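Local coordinates for protein of Unknown Function (DUF1696) with Pleckstrin-homology Domains (PDB 3DCX), which is of unknown function but folds as a bacterial pleckstrin-homology domain and assembles from several copies of one chain, at residues A[2-7]-A[30-35]; A[26-31]-A[106-111]; A[66-71]-A[87-92]. All blocks are in the same frame, centred on the assembly; numbering follows the deposited sequence.

Interaction 1 (A[2-7]-A[30-35]); sequences GNAAEV and YRVIRD
A5 and R31 pair as an antiparallel hydrogen-bonded couple, adding the short strand 5-6 to the edge of the five-stranded antiparallel sheet of this PH-like domain. Two nearly straight bonds close the pair: A5 N gives its proton to R31 O at 3.0 Å, and R31 N returns one to A5 O at 2.7 Å. The two oxygens also receive CA-H contacts, R31 O from A4 CA and A5 O from Y30 CA.

E6 and Y30 form the neighbouring non-hydrogen-bonded couple, and their side chains leave the sheet on its other face from those of A5 and R31. There the extended E6 chain passes Y30 with CG 4.1 Å from CE1, the carboxylate turned 58° against the ring. A5 O lies near the ring plane, at its edge. A4 CB touches V32 CG2 at 3.9 Å and, more loosely, Y30 CB.

V7 crosses R31 at about a right angle. Its CG1 stands anti to the backbone N (chi1 178°), leaving CG2 beside that N, where it meets R31 CB at 3.8 Å. Further out, V7 and A29 continue the backbone pairing, the backbone of A4 bonds to that of K101, and Y30 OH is held by the backbone N of D104. Beyond V32 the chain reverses in a type II' turn, closed by D35 N on V32 O at 3.0 Å, with V32 N returning a bond to D35 O.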
ATOM      1  N   GLY A   2      20.268  24.675 -17.276  1.00 60.87           N
ATOM      2  CA  GLY A   2      19.487  24.269 -18.452  1.00 59.52           C
ATOM      3  C   GLY A   2      18.067  24.790 -18.314  1.00 57.77           C
ATOM      4  O   GLY A   2      17.588  24.946 -17.192  1.00 57.61           O
ATOM      5  N   ASN A   3      17.405  25.071 -19.442  1.00 55.20           N
ATOM      6  CA  ASN A   3      16.032  25.616 -19.449  1.00 53.29           C
ATOM      7  C   ASN A   3      14.965  24.576 -19.846  1.00 52.05           C
ATOM      8  O   ASN A   3      15.196  23.732 -20.711  1.00 52.82           O
ATOM      9  CB  ASN A   3      15.924  26.829 -20.388  1.00 52.26           C
ATOM     10  CG  ASN A   3      16.794  28.017 -19.941  1.00 53.17           C
ATOM     11  OD1 ASN A   3      16.908  28.315 -18.752  1.00 52.31           O
ATOM     12  ND2 ASN A   3      17.388  28.705 -20.904  1.00 52.23           N
ATOM     13  N   ALA A   4      13.801  24.649 -19.202  1.00 49.77           N
ATOM     14  CA  ALA A   4      12.636  23.844 -19.587  1.00 48.15           C
ATOM     15  C   ALA A   4      11.735  24.708 -20.472  1.00 45.50           C
ATOM     16  O   ALA A   4      11.555  25.908 -20.211  1.00 46.35           O
ATOM     17  CB  ALA A   4      11.877  23.348 -18.352  1.00 45.83           C
ATOM     18  N   ALA A   5      11.201  24.097 -21.527  1.00 42.12           N
ATOM     19  CA  ALA A   5      10.282  24.749 -22.451  1.00 40.00           C
ATOM     20  C   ALA A   5       8.871  24.194 -22.233  1.00 39.55           C
ATOM     21  O   ALA A   5       8.692  22.979 -22.112  1.00 35.98           O
ATOM     22  CB  ALA A   5      10.725  24.492 -23.876  1.00 38.33           C
ATOM     23  N   GLU A   6       7.885  25.078 -22.171  1.00 40.63           N
ATOM     24  CA  GLU A   6       6.484  24.666 -22.068  1.00 42.72           C
ATOM     25  C   GLU A   6       6.008  24.057 -23.395  1.00 42.02           C
ATOM     26  O   GLU A   6       6.355  24.546 -24.463  1.00 42.03           O
ATOM     27  CB  GLU A   6       5.609  25.856 -21.666  1.00 42.21           C
ATOM     28  CG  GLU A   6       4.387  25.476 -20.832  1.00 47.11           C
ATOM     29  CD  GLU A   6       3.582  26.694 -20.348  1.00 49.32           C
ATOM     30  OE1 GLU A   6       4.202  27.734 -20.005  1.00 52.36           O
ATOM     31  OE2 GLU A   6       2.324  26.610 -20.323  1.00 59.57           O
ATOM     32  N   VAL A   7       5.229  22.981 -23.314  1.00 40.63           N
ATOM     33  CA  VAL A   7       4.740  22.265 -24.495  1.00 37.77           C
ATOM     34  C   VAL A   7       3.273  22.587 -24.750  1.00 36.42           C
ATOM     35  O   VAL A   7       2.471  22.653 -23.823  1.00 36.60           O
ATOM     36  CB  VAL A   7       4.910  20.744 -24.338  1.00 38.62           C
ATOM     37  CG1 VAL A   7       4.350  20.012 -25.549  1.00 33.88           C
ATOM     38  CG2 VAL A   7       6.381  20.390 -24.137  1.00 35.50           C
ATOM     39  N   TYR A  30       6.207  20.100 -19.729  1.00 26.47           N
ATOM     40  CA  TYR A  30       7.495  20.714 -19.995  1.00 27.81           C
ATOM     41  C   TYR A  30       8.395  19.764 -20.790  1.00 28.83           C
ATOM     42  O   TYR A  30       8.405  18.552 -20.581  1.00 28.58           O
ATOM     43  CB  TYR A  30       8.180  21.121 -18.691  1.00 28.27           C
ATOM     44  CG  TYR A  30       7.438  22.180 -17.918  1.00 28.64           C
ATOM     45  CD1 TYR A  30       7.484  23.515 -18.318  1.00 30.62           C
ATOM     46  CD2 TYR A  30       6.673  21.858 -16.798  1.00 31.83           C
ATOM     47  CE1 TYR A  30       6.782  24.510 -17.617  1.00 30.92           C
ATOM     48  CE2 TYR A  30       5.978  22.863 -16.078  1.00 32.26           C
ATOM     49  CZ  TYR A  30       6.034  24.169 -16.502  1.00 31.17           C
ATOM     50  OH  TYR A  30       5.349  25.165 -15.823  1.00 37.96           O
ATOM     51  N   ARG A  31       9.168  20.340 -21.696  1.00 29.59           N
ATOM     52  CA  ARG A  31      10.227  19.616 -22.365  1.00 31.93           C
ATOM     53  C   ARG A  31      11.621  20.051 -21.884  1.00 32.07           C
ATOM     54  O   ARG A  31      11.906  21.228 -21.657  1.00 32.21           O
ATOM     55  CB  ARG A  31      10.108  19.800 -23.870  1.00 33.38           C
ATOM     56  CG  ARG A  31      10.925  18.787 -24.666  1.00 39.14           C
ATOM     57  CD  ARG A  31      11.261  19.303 -26.043  1.00 48.81           C
ATOM     58  NE  ARG A  31      10.234  19.018 -27.030  1.00 51.66           N
ATOM     59  CZ  ARG A  31       9.241  19.837 -27.352  1.00 55.61           C
ATOM     60  NH1 ARG A  31       9.105  21.020 -26.753  1.00 59.48           N
ATOM     61  NH2 ARG A  31       8.375  19.458 -28.281  1.00 52.27           N
ATOM     62  N   VAL A  32      12.495  19.083 -21.711  1.00 32.67           N
ATOM     63  CA  VAL A  32      13.905  19.375 -21.489  1.00 33.79           C
ATOM     64  C   VAL A  32      14.651  18.592 -22.564  1.00 34.37           C
ATOM     65  O   VAL A  32      14.764  17.369 -22.485  1.00 35.08           O
ATOM     66  CB  VAL A  32      14.381  19.029 -20.044  1.00 32.80           C
ATOM     67  CG1 VAL A  32      15.894  19.263 -19.908  1.00 33.25           C
ATOM     68  CG2 VAL A  32      13.640  19.880 -19.035  1.00 35.00           C
ATOM     69  N   ILE A  33      15.101  19.311 -23.594  1.00 34.65           N
ATOM     70  CA  ILE A  33      15.749  18.721 -24.777  1.00 36.62           C
ATOM     71  C   ILE A  33      14.784  17.739 -25.474  1.00 34.68           C
ATOM     72  O   ILE A  33      13.841  18.173 -26.122  1.00 34.13           O
ATOM     73  CB  ILE A  33      17.150  18.103 -24.465  1.00 38.36           C
ATOM     74  CG1 ILE A  33      18.057  19.124 -23.753  1.00 43.53           C
ATOM     75  CG2 ILE A  33      17.839  17.691 -25.763  1.00 40.40           C
ATOM     76  CD1 ILE A  33      19.199  18.493 -22.937  1.00 40.40           C
ATOM     77  N   ARG A  34      14.987  16.432 -25.341  1.00 33.68           N
ATOM     78  CA  ARG A  34      14.071  15.452 -25.952  1.00 34.26           C
ATOM     79  C   ARG A  34      13.054  14.849 -24.966  1.00 32.54           C
ATOM     80  O   ARG A  34      12.087  14.213 -25.380  1.00 34.61           O
ATOM     81  CB  ARG A  34      14.849  14.283 -26.536  1.00 34.70           C
ATOM     82  CG  ARG A  34      15.926  14.638 -27.489  1.00 37.86           C
ATOM     83  CD  ARG A  34      16.500  13.366 -28.118  1.00 40.35           C
ATOM     84  NE  ARG A  34      17.066  12.421 -27.138  1.00 39.77           N
ATOM     85  CZ  ARG A  34      18.064  11.577 -27.416  1.00 39.80           C
ATOM     86  NH1 ARG A  34      18.590  11.537 -28.636  1.00 35.97           N
ATOM     87  NH2 ARG A  34      18.536  10.765 -26.484  1.00 31.93           N
ATOM     88  N   ASP A  35      13.301  15.015 -23.679  1.00 29.33           N
ATOM     89  CA  ASP A  35      12.502  14.401 -22.635  1.00 30.54           C
ATOM     90  C   ASP A  35      11.351  15.329 -22.252  1.00 30.37           C
ATOM     91  O   ASP A  35      11.425  16.538 -22.447  1.00 30.57           O
ATOM     92  CB  ASP A  35      13.380  14.102 -21.417  1.00 29.08           C
ATOM     93  CG  ASP A  35      14.498  13.111 -21.721  1.00 35.53           C
ATOM     94  OD1 ASP A  35      14.402  12.379 -22.736  1.00 33.19           O
ATOM     95  OD2 ASP A  35      15.484  13.060 -20.944  1.00 40.83           O
TER

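Interaction 2 (A[26-31]-A[106-111]); sequences LALAYR and VGIQKT
The C-terminal helix that caps the bent beta structure of a PH-like domain meets strand 26-32 here, with T111 pointing to the strand and the end of I108 reaching it. The axes of the segments 26-31 and 106-111 approach to 9.9 Å, with 139° between their N-to-C directions, and no hydrogen bond joins the two segments.

I108 makes the nearest approach. Its CG1 lies beside the backbone N (chi1 -80°) and its extended end carries CD1 to 3.7 Å from Y30 CE2, approaching the ring obliquely; CG1 of I108 is also near CE2. The same I108 CG1 takes L28 CD2 at 4.3 Å, so one branch of the isoleucine touches both residues. L28 CD2 also reaches T111 OG1 at 4.1 Å, and A27 CB meets T111 CG2 at 4.4 Å. A27 and L28 can both turn toward the helix because they form a classic beta bulge opposite F39.

The T111 hydroxyl is tied back to its own helix: OG1 donates to G107 O at 2.7 Å from above the carbonyl plane, while T111 N reaches the same oxygen from its opposite face. G107 O is thus gripped twice, and the OG1 bond holds the T111 side chain with CG2 turned to A27. At the start of the helix, D104 OD1, from the tyrosine's own partner residue, accepts from G107 N. On another side, K110 forms a salt bridge with D22 of the second subunit. A C-terminal helix capping one open end of a strongly bent barrel of two antiparallel sheets is a hallmark of the PH superfold.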
ATOM      1  N   LEU A  26      -4.900  16.924 -19.872  1.00 30.24           N
ATOM      2  CA  LEU A  26      -3.566  17.458 -19.641  1.00 30.31           C
ATOM      3  C   LEU A  26      -3.639  18.775 -18.888  1.00 29.00           C
ATOM      4  O   LEU A  26      -4.501  19.604 -19.164  1.00 28.70           O
ATOM      5  CB  LEU A  26      -2.843  17.644 -20.971  1.00 29.81           C
ATOM      6  CG  LEU A  26      -2.646  16.370 -21.796  1.00 32.58           C
ATOM      7  CD1 LEU A  26      -1.817  16.755 -22.974  1.00 28.01           C
ATOM      8  CD2 LEU A  26      -1.977  15.253 -21.037  1.00 31.90           C
ATOM      9  N   ALA A  27      -2.769  18.958 -17.904  1.00 27.96           N
ATOM     10  CA  ALA A  27      -2.765  20.206 -17.124  1.00 30.62           C
ATOM     11  C   ALA A  27      -1.561  21.072 -17.478  1.00 30.42           C
ATOM     12  O   ALA A  27      -1.645  22.305 -17.541  1.00 28.34           O
ATOM     13  CB  ALA A  27      -2.807  19.918 -15.575  1.00 28.64           C
ATOM     14  N   LEU A  28      -0.435  20.419 -17.705  1.00 29.05           N
ATOM     15  CA  LEU A  28       0.825  21.114 -17.806  1.00 29.50           C
ATOM     16  C   LEU A  28       1.875  20.178 -18.377  1.00 28.92           C
ATOM     17  O   LEU A  28       1.923  18.998 -18.020  1.00 27.72           O
ATOM     18  CB  LEU A  28       1.228  21.552 -16.407  1.00 31.93           C
ATOM     19  CG  LEU A  28       2.335  22.556 -16.169  1.00 35.04           C
ATOM     20  CD1 LEU A  28       2.149  23.860 -16.993  1.00 38.57           C
ATOM     21  CD2 LEU A  28       2.335  22.823 -14.672  1.00 36.70           C
ATOM     22  N   ALA A  29       2.740  20.702 -19.240  1.00 26.00           N
ATOM     23  CA  ALA A  29       3.814  19.903 -19.743  1.00 26.36           C
ATOM     24  C   ALA A  29       5.061  20.687 -20.084  1.00 26.82           C
ATOM     25  O   ALA A  29       4.995  21.756 -20.670  1.00 25.24           O
ATOM     26  CB  ALA A  29       3.356  19.079 -20.951  1.00 25.51           C
ATOM     27  N   TYR A  30       6.207  20.100 -19.729  1.00 26.47           N
ATOM     28  CA  TYR A  30       7.495  20.714 -19.995  1.00 27.81           C
ATOM     29  C   TYR A  30       8.395  19.764 -20.790  1.00 28.83           C
ATOM     30  O   TYR A  30       8.405  18.552 -20.581  1.00 28.58           O
ATOM     31  CB  TYR A  30       8.180  21.121 -18.691  1.00 28.27           C
ATOM     32  CG  TYR A  30       7.438  22.180 -17.918  1.00 28.64           C
ATOM     33  CD1 TYR A  30       7.484  23.515 -18.318  1.00 30.62           C
ATOM     34  CD2 TYR A  30       6.673  21.858 -16.798  1.00 31.83           C
ATOM     35  CE1 TYR A  30       6.782  24.510 -17.617  1.00 30.92           C
ATOM     36  CE2 TYR A  30       5.978  22.863 -16.078  1.00 32.26           C
ATOM     37  CZ  TYR A  30       6.034  24.169 -16.502  1.00 31.17           C
ATOM     38  OH  TYR A  30       5.349  25.165 -15.823  1.00 37.96           O
ATOM     39  N   ARG A  31       9.168  20.340 -21.696  1.00 29.59           N
ATOM     40  CA  ARG A  31      10.227  19.616 -22.365  1.00 31.93           C
ATOM     41  C   ARG A  31      11.621  20.051 -21.884  1.00 32.07           C
ATOM     42  O   ARG A  31      11.906  21.228 -21.657  1.00 32.21           O
ATOM     43  CB  ARG A  31      10.108  19.800 -23.870  1.00 33.38           C
ATOM     44  CG  ARG A  31      10.925  18.787 -24.666  1.00 39.14           C
ATOM     45  CD  ARG A  31      11.261  19.303 -26.043  1.00 48.81           C
ATOM     46  NE  ARG A  31      10.234  19.018 -27.030  1.00 51.66           N
ATOM     47  CZ  ARG A  31       9.241  19.837 -27.352  1.00 55.61           C
ATOM     48  NH1 ARG A  31       9.105  21.020 -26.753  1.00 59.48           N
ATOM     49  NH2 ARG A  31       8.375  19.458 -28.281  1.00 52.27           N
ATOM     50  N   VAL A 106       5.880  27.457  -8.612  1.00 32.36           N
ATOM     51  CA  VAL A 106       4.690  27.481  -7.748  1.00 31.90           C
ATOM     52  C   VAL A 106       3.510  26.707  -8.368  1.00 30.83           C
ATOM     53  O   VAL A 106       2.801  25.983  -7.674  1.00 31.76           O
ATOM     54  CB  VAL A 106       4.276  28.934  -7.392  1.00 33.31           C
ATOM     55  CG1 VAL A 106       2.846  28.974  -6.844  1.00 34.94           C
ATOM     56  CG2 VAL A 106       5.265  29.545  -6.398  1.00 29.56           C
ATOM     57  N   GLY A 107       3.319  26.828  -9.681  1.00 32.10           N
ATOM     58  CA  GLY A 107       2.221  26.110 -10.377  1.00 31.10           C
ATOM     59  C   GLY A 107       2.399  24.599 -10.393  1.00 29.28           C
ATOM     60  O   GLY A 107       1.460  23.833 -10.181  1.00 30.44           O
ATOM     61  N   ILE A 108       3.629  24.169 -10.634  1.00 30.00           N
ATOM     62  CA  ILE A 108       4.002  22.780 -10.465  1.00 30.58           C
ATOM     63  C   ILE A 108       3.581  22.291  -9.078  1.00 28.83           C
ATOM     64  O   ILE A 108       2.923  21.285  -8.934  1.00 31.68           O
ATOM     65  CB  ILE A 108       5.541  22.587 -10.708  1.00 30.17           C
ATOM     66  CG1 ILE A 108       5.803  22.538 -12.223  1.00 27.89           C
ATOM     67  CG2 ILE A 108       6.063  21.334  -9.986  1.00 26.80           C
ATOM     68  CD1 ILE A 108       7.289  22.568 -12.586  1.00 32.81           C
ATOM     69  N   GLN A 109       3.959  23.021  -8.047  1.00 29.60           N
ATOM     70  CA  GLN A 109       3.672  22.575  -6.688  1.00 28.93           C
ATOM     71  C   GLN A 109       2.165  22.571  -6.420  1.00 29.21           C
ATOM     72  O   GLN A 109       1.653  21.700  -5.690  1.00 29.10           O
ATOM     73  CB  GLN A 109       4.369  23.490  -5.695  1.00 29.66           C
ATOM     74  CG  GLN A 109       5.884  23.420  -5.747  1.00 31.21           C
ATOM     75  CD  GLN A 109       6.498  24.419  -4.827  1.00 29.09           C
ATOM     76  OE1 GLN A 109       6.526  24.217  -3.618  1.00 33.03           O
ATOM     77  NE2 GLN A 109       6.962  25.535  -5.385  1.00 27.96           N
ATOM     78  N   LYS A 110       1.468  23.565  -6.977  1.00 29.70           N
ATOM     79  CA  LYS A 110       0.023  23.709  -6.791  1.00 29.82           C
ATOM     80  C   LYS A 110      -0.703  22.558  -7.475  1.00 28.61           C
ATOM     81  O   LYS A 110      -1.638  21.999  -6.921  1.00 31.01           O
ATOM     82  CB  LYS A 110      -0.456  25.051  -7.358  1.00 29.34           C
ATOM     83  CG  LYS A 110      -1.892  25.426  -6.999  1.00 33.13           C
ATOM     84  CD  LYS A 110      -2.206  26.858  -7.430  1.00 34.04           C
ATOM     85  CE  LYS A 110      -3.420  27.462  -6.699  1.00 40.33           C
ATOM     86  NZ  LYS A 110      -4.640  26.608  -6.777  1.00 40.20           N
ATOM     87  N   THR A 111      -0.249  22.200  -8.676  1.00 29.34           N
ATOM     88  CA  THR A 111      -0.795  21.057  -9.416  1.00 29.40           C
ATOM     89  C   THR A 111      -0.630  19.748  -8.668  1.00 29.40           C
ATOM     90  O   THR A 111      -1.569  18.942  -8.578  1.00 29.72           O
ATOM     91  CB  THR A 111      -0.128  20.914 -10.796  1.00 31.36           C
ATOM     92  OG1 THR A 111      -0.212  22.160 -11.477  1.00 30.38           O
ATOM     93  CG2 THR A 111      -0.819  19.825 -11.623  1.00 31.15           C
TER

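Interaction 3 (A[66-71]-A[87-92]); sequences AITHFE and WISGQK
The imidazole of H69 lies over one face of the W87 indole in an offset stack, its plane only 9° from that of the five-membered ring and the centroids 4.0 Å apart. H69 CE1 sits above the centre of the indole, W87 CD2 lies over the H69 face, offset toward its rim, and H69 NE2 comes to 3.3 Å from W87 CG. At the indole edge, in its plane, lie H69 O, F70 CA and E71 N, with E71 CB 3.9 Å from CZ3.

The stack stands on the antiparallel beta hairpin of strands 67-73 and 82-88 in the PH-like domain. H60 of the second subunit meets both rings and bonds H69 ND1, while Q91 OE1 of that subunit is bonded to H69 NE2; these two bonds hold the imidazole's rotation. An alanine in place of W87 would probably cost H69 its stacking partner, leaving only CB near the imidazole, and open a gap beside E71 CB.

The backbones are joined by W87 N to H69 O at 3.0 Å and T68 N to W87 O at 3.0 Å. I67 and I88 form a non-hydrogen-bonded pair, with I67 CA-H directed at W87 O. T68 CG2 packs on S89 CB at 3.8 Å. A type II turn runs from I88 to Q91; within it S89 N gives a nearly straight bond to A66 O at 2.9 Å.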
ATOM      1  N   ALA A  66       0.217   7.435  -6.022  1.00 26.03           N
ATOM      2  CA  ALA A  66       1.468   6.706  -5.717  1.00 26.95           C
ATOM      3  C   ALA A  66       2.525   7.608  -5.083  1.00 26.78           C
ATOM      4  O   ALA A  66       3.561   7.131  -4.602  1.00 27.35           O
ATOM      5  CB  ALA A  66       2.033   6.102  -6.992  1.00 25.26           C
ATOM      6  N   ILE A  67       2.306   8.918  -5.136  1.00 25.79           N
ATOM      7  CA  ILE A  67       3.244   9.884  -4.571  1.00 26.02           C
ATOM      8  C   ILE A  67       2.907   9.984  -3.094  1.00 24.56           C
ATOM      9  O   ILE A  67       1.922  10.620  -2.704  1.00 27.24           O
ATOM     10  CB  ILE A  67       3.154  11.276  -5.240  1.00 26.74           C
ATOM     11  CG1 ILE A  67       3.382  11.194  -6.745  1.00 30.37           C
ATOM     12  CG2 ILE A  67       4.172  12.188  -4.661  1.00 27.04           C
ATOM     13  CD1 ILE A  67       3.057  12.478  -7.475  1.00 29.27           C
ATOM     14  N   THR A  68       3.711   9.348  -2.266  1.00 22.75           N
ATOM     15  CA  THR A  68       3.395   9.205  -0.845  1.00 21.25           C
ATOM     16  C   THR A  68       3.802  10.441  -0.037  1.00 22.95           C
ATOM     17  O   THR A  68       3.245  10.739   1.029  1.00 24.63           O
ATOM     18  CB  THR A  68       4.096   7.970  -0.287  1.00 22.31           C
ATOM     19  OG1 THR A  68       5.501   8.105  -0.508  1.00 25.77           O
ATOM     20  CG2 THR A  68       3.592   6.700  -1.009  1.00 22.55           C
ATOM     21  N   HIS A  69       4.802  11.146  -0.539  1.00 22.57           N
ATOM     22  CA  HIS A  69       5.227  12.420   0.015  1.00 21.16           C
ATOM     23  C   HIS A  69       6.164  13.091  -0.982  1.00 21.61           C
ATOM     24  O   HIS A  69       6.600  12.480  -1.974  1.00 21.00           O
ATOM     25  CB  HIS A  69       5.809  12.297   1.446  1.00 21.76           C
ATOM     26  CG  HIS A  69       6.997  11.392   1.610  1.00 24.97           C
ATOM     27  ND1 HIS A  69       8.180  11.822   2.175  1.00 20.31           N
ATOM     28  CD2 HIS A  69       7.162  10.069   1.372  1.00 23.18           C
ATOM     29  CE1 HIS A  69       9.031  10.818   2.225  1.00 26.69           C
ATOM     30  NE2 HIS A  69       8.438   9.744   1.740  1.00 21.31           N
ATOM     31  N   PHE A  70       6.389  14.377  -0.772  1.00 22.80           N
ATOM     32  CA  PHE A  70       7.207  15.139  -1.695  1.00 23.33           C
ATOM     33  C   PHE A  70       7.805  16.331  -1.005  1.00 22.45           C
ATOM     34  O   PHE A  70       7.337  16.749   0.040  1.00 24.55           O
ATOM     35  CB  PHE A  70       6.399  15.543  -2.952  1.00 23.75           C
ATOM     36  CG  PHE A  70       5.147  16.338  -2.667  1.00 24.36           C
ATOM     37  CD1 PHE A  70       3.958  15.703  -2.380  1.00 27.09           C
ATOM     38  CD2 PHE A  70       5.172  17.719  -2.684  1.00 24.93           C
ATOM     39  CE1 PHE A  70       2.817  16.429  -2.118  1.00 26.23           C
ATOM     40  CE2 PHE A  70       4.039  18.460  -2.418  1.00 27.60           C
ATOM     41  CZ  PHE A  70       2.843  17.815  -2.157  1.00 27.00           C
ATOM     42  N   GLU A  71       8.853  16.878  -1.611  1.00 25.55           N
ATOM     43  CA  GLU A  71       9.576  17.993  -1.051  1.00 27.24           C
ATOM     44  C   GLU A  71      10.105  18.951  -2.139  1.00 27.50           C
ATOM     45  O   GLU A  71      10.521  18.519  -3.208  1.00 27.56           O
ATOM     46  CB  GLU A  71      10.734  17.456  -0.220  1.00 26.47           C
ATOM     47  CG  GLU A  71      11.557  18.516   0.507  1.00 29.98           C
ATOM     48  CD  GLU A  71      12.894  17.977   0.961  1.00 35.83           C
ATOM     49  OE1 GLU A  71      12.909  17.136   1.886  1.00 49.62           O
ATOM     50  OE2 GLU A  71      13.922  18.378   0.366  1.00 48.38           O
ATOM     51  N   TRP A  87       8.527  11.009  -3.688  1.00 23.54           N
ATOM     52  CA  TRP A  87       8.668   9.630  -3.233  1.00 24.30           C
ATOM     53  C   TRP A  87       7.538   8.832  -3.801  1.00 23.70           C
ATOM     54  O   TRP A  87       6.382   9.192  -3.658  1.00 26.50           O
ATOM     55  CB  TRP A  87       8.676   9.543  -1.736  1.00 25.47           C
ATOM     56  CG  TRP A  87       9.960   9.878  -1.141  1.00 24.57           C
ATOM     57  CD1 TRP A  87      10.969   8.996  -0.778  1.00 26.09           C
ATOM     58  CD2 TRP A  87      10.426  11.177  -0.801  1.00 26.14           C
ATOM     59  NE1 TRP A  87      12.009   9.685  -0.226  1.00 28.69           N
ATOM     60  CE2 TRP A  87      11.704  11.022  -0.213  1.00 23.04           C
ATOM     61  CE3 TRP A  87       9.883  12.460  -0.911  1.00 24.99           C
ATOM     62  CZ2 TRP A  87      12.452  12.093   0.225  1.00 28.18           C
ATOM     63  CZ3 TRP A  87      10.616  13.522  -0.457  1.00 30.51           C
ATOM     64  CH2 TRP A  87      11.897  13.335   0.112  1.00 31.54           C
ATOM     65  N   ILE A  88       7.889   7.758  -4.482  1.00 25.32           N
ATOM     66  CA  ILE A  88       6.922   6.877  -5.096  1.00 24.96           C
ATOM     67  C   ILE A  88       6.824   5.603  -4.263  1.00 25.77           C
ATOM     68  O   ILE A  88       7.841   4.981  -3.913  1.00 23.87           O
ATOM     69  CB  ILE A  88       7.298   6.573  -6.521  1.00 28.14           C
ATOM     70  CG1 ILE A  88       7.365   7.870  -7.349  1.00 29.98           C
ATOM     71  CG2 ILE A  88       6.294   5.566  -7.149  1.00 23.96           C
ATOM     72  CD1 ILE A  88       8.154   7.684  -8.667  1.00 38.56           C
ATOM     73  N   SER A  89       5.591   5.227  -3.946  1.00 25.84           N
ATOM     74  CA  SER A  89       5.315   4.023  -3.171  1.00 25.77           C
ATOM     75  C   SER A  89       6.131   2.826  -3.665  1.00 24.02           C
ATOM     76  O   SER A  89       6.057   2.454  -4.849  1.00 26.63           O
ATOM     77  CB  SER A  89       3.837   3.684  -3.257  1.00 27.15           C
ATOM     78  OG  SER A  89       3.601   2.532  -2.506  1.00 29.32           O
ATOM     79  N   GLY A  90       6.885   2.224  -2.749  1.00 22.83           N
ATOM     80  CA  GLY A  90       7.651   1.011  -3.010  1.00 23.97           C
ATOM     81  C   GLY A  90       9.051   1.258  -3.531  1.00 28.11           C
ATOM     82  O   GLY A  90       9.854   0.321  -3.621  1.00 25.59           O
ATOM     83  N   GLN A  91       9.348   2.518  -3.890  1.00 27.91           N
ATOM     84  CA  GLN A  91      10.655   2.897  -4.408  1.00 30.31           C
ATOM     85  C   GLN A  91      11.409   3.697  -3.344  1.00 29.14           C
ATOM     86  O   GLN A  91      10.954   4.761  -2.925  1.00 29.59           O
ATOM     87  CB  GLN A  91      10.461   3.681  -5.697  1.00 30.54           C
ATOM     88  CG  GLN A  91      11.745   4.152  -6.366  1.00 32.23           C
ATOM     89  CD  GLN A  91      11.478   5.109  -7.517  1.00 36.31           C
ATOM     90  OE1 GLN A  91      10.780   4.767  -8.474  1.00 39.28           O
ATOM     91  NE2 GLN A  91      12.004   6.333  -7.412  1.00 37.11           N
ATOM     92  N   LYS A  92      12.542   3.176  -2.876  1.00 30.69           N
ATOM     93  CA  LYS A  92      13.173   3.707  -1.660  1.00 33.56           C
ATOM     94  C   LYS A  92      13.732   5.102  -1.859  1.00 30.39           C
ATOM     95  O   LYS A  92      13.582   5.960  -0.997  1.00 32.15           O
ATOM     96  CB  LYS A  92      14.305   2.808  -1.128  1.00 34.88           C
ATOM     97  CG  LYS A  92      14.751   3.249   0.258  1.00 38.19           C
ATOM     98  CD  LYS A  92      15.908   2.435   0.797  1.00 41.85           C
ATOM     99  CE  LYS A  92      16.591   3.180   1.945  1.00 50.60           C
ATOM    100  NZ  LYS A  92      17.040   4.554   1.531  1.00 54.44           N
TER

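How the interactions relate
Interactions 1 and 2 share strand 26-32 and residues Y30 and R31; their centres are 12 Å apart, and the two contacts touch. Strand 26-32 thus pairs with the N-terminal strand 5-6 and packs against the C-terminal helix 105-116, bringing both chain ends to one sheet. Along the chain, interaction 1 closes before interaction 3 opens, and interaction 3, in the separate three-stranded sheet, is nested within the loop that interaction 2 closes. Its centre is about 18 Å from that of interaction 2 and about 24 Å from that of interaction 1, across the chain's centre. Interactions 2 and 3 both touch the second subunit, so they join the fold to its assembly.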